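Local coordinates for protein aminoglycoside phosphotransferase (Streptomyces rimosus, PDB 6FUC) that probably inactivates streptomycin by transferring the phosphate of ATP to the 3''-hydroxyl of the antibiotic, at residues 120-125 against 181-186. Numbering follows the deposited sequence.
Sequences LPPEKC and AQTVVC
V185 inserts one methyl, CG2, into the turn formed by L120, P122 and C125, and that methyl makes most of the close approaches. V185 CG2 lies 3.9 Å from L120 CB and 3.8 Å from C125 CB, with P122 CA also 3.9 Å from it; L120 O, at 3.8 Å from V185 CG2, adds a carbonyl oxygen to the same pocket. With CG1 anti to the backbone N (chi1 179°), CG2 stands anti to the carbonyl carbon; the other branch, V185 CG1, meets C125 SG at 4.0 Å. A second patch forms two residues earlier, where P122 CB and CG pack on T183: P122 CB is 3.8 Å from T183 CG2, and P122 CG is 3.6 Å from T183 O.

The receiving turn is shaped by its own backbone bonds, K124 N to P121 O and C125 N to P122 O, around the 3-10 segment 122-124. Strand 184-186 is paired antiparallel with 214-216, and R215 NH1 of that partner strand hydrogen-bonds P122 O, tying the turn to the two-stranded sheet. In the conformer given, T183 CG2, anti to the backbone N, faces P122 CB while OG1 bonds to E179 O. W62 of helix 50-63 touches both L120 and C125.

The direct contact is therefore mainly apolar van der Waals packing, with two carbonyl oxygens, T183 O and L120 O, against carbon, and directional polar bonds supplied by neighbouring elements; it joins the loop between helices 100-117 and 131-143 to the short sheet of the kinase-like fold.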
# COMPACT_ATOMS: atom_id res chain seq x y z
N LEU A 120 3.06 -12.50 11.13
CA LEU A 120 1.82 -12.55 11.90
C LEU A 120 1.01 -13.76 11.47
O LEU A 120 0.97 -14.08 10.30
CB LEU A 120 1.00 -11.29 11.67
CG LEU A 120 1.62 -9.98 12.21
CD1 LEU A 120 0.69 -8.85 11.90
CD2 LEU A 120 1.93 -10.08 13.69
N PRO A 121 0.36 -14.49 12.39
CA PRO A 121 -0.36 -15.70 11.98
C PRO A 121 -1.56 -15.40 11.11
O PRO A 121 -2.47 -14.73 11.54
CB PRO A 121 -0.77 -16.34 13.32
CG PRO A 121 -0.69 -15.22 14.29
CD PRO A 121 0.35 -14.29 13.82
N PRO A 122 -1.56 -15.84 9.86
CA PRO A 122 -2.56 -15.28 8.96
C PRO A 122 -3.97 -15.65 9.29
O PRO A 122 -4.91 -14.88 9.03
CB PRO A 122 -2.12 -15.76 7.57
CG PRO A 122 -1.22 -16.82 7.79
CD PRO A 122 -0.57 -16.66 9.13
N GLU A 123 -4.16 -16.84 9.86
CA GLU A 123 -5.51 -17.30 10.24
C GLU A 123 -6.10 -16.45 11.38
O GLU A 123 -7.32 -16.50 11.57
CB GLU A 123 -5.51 -18.77 10.61
CG GLU A 123 -4.94 -19.16 11.94
CD GLU A 123 -3.43 -19.03 12.15
OE1 GLU A 123 -2.64 -18.68 11.21
OE2 GLU A 123 -3.02 -19.39 13.29
N LYS A 124 -5.27 -15.69 12.09
CA LYS A 124 -5.74 -14.83 13.15
C LYS A 124 -5.99 -13.41 12.66
O LYS A 124 -6.46 -12.56 13.43
CB LYS A 124 -4.77 -14.85 14.30
CG LYS A 124 -4.57 -16.30 14.83
CD LYS A 124 -3.81 -16.25 16.14
CE LYS A 124 -3.27 -17.60 16.59
NZ LYS A 124 -4.03 -18.73 16.12
N CYS A 125 -5.66 -13.13 11.44
CA CYS A 125 -5.89 -11.77 10.94
C CYS A 125 -7.35 -11.60 10.66
O CYS A 125 -7.93 -12.40 9.96
CB CYS A 125 -5.08 -11.55 9.66
SG CYS A 125 -5.13 -9.87 9.07
N ALA A 181 -1.06 -22.07 -0.27
CA ALA A 181 0.11 -22.68 0.26
C ALA A 181 1.02 -21.73 1.00
O ALA A 181 1.71 -22.17 1.94
CB ALA A 181 0.86 -23.32 -0.89
N GLN A 182 1.03 -20.48 0.64
CA GLN A 182 1.97 -19.53 1.23
C GLN A 182 1.09 -18.24 1.33
O GLN A 182 0.95 -17.47 0.40
CB GLN A 182 3.17 -19.23 0.34
CG GLN A 182 4.12 -20.42 -0.02
CD GLN A 182 5.03 -20.30 -1.27
OE1 GLN A 182 5.16 -19.32 -1.86
NE2 GLN A 182 5.63 -21.41 -1.64
N THR A 183 0.30 -18.18 2.36
CA THR A 183 -0.36 -16.94 2.72
C THR A 183 0.35 -16.27 3.90
O THR A 183 0.82 -16.95 4.82
CB THR A 183 -1.84 -17.26 3.13
OG1 THR A 183 -2.59 -17.63 1.99
CG2 THR A 183 -2.60 -16.12 3.82
N VAL A 184 0.38 -14.96 3.85
CA VAL A 184 0.89 -14.13 4.92
C VAL A 184 -0.07 -12.97 5.13
O VAL A 184 -0.96 -12.73 4.31
CB VAL A 184 2.31 -13.59 4.62
CG1 VAL A 184 3.30 -14.69 4.35
CG2 VAL A 184 2.28 -12.63 3.45
N VAL A 185 0.12 -12.22 6.23
CA VAL A 185 -0.53 -10.92 6.39
C VAL A 185 0.27 -9.90 5.62
O VAL A 185 1.39 -9.55 5.99
CB VAL A 185 -0.67 -10.51 7.85
CG1 VAL A 185 -1.33 -9.15 7.94
CG2 VAL A 185 -1.42 -11.57 8.66
N CYS A 186 -0.27 -9.48 4.47
CA CYS A 186 0.35 -8.48 3.64
C CYS A 186 -0.01 -7.04 4.10
O CYS A 186 -1.11 -6.79 4.56
CB CYS A 186 -0.08 -8.61 2.18
SG CYS A 186 0.73 -9.92 1.27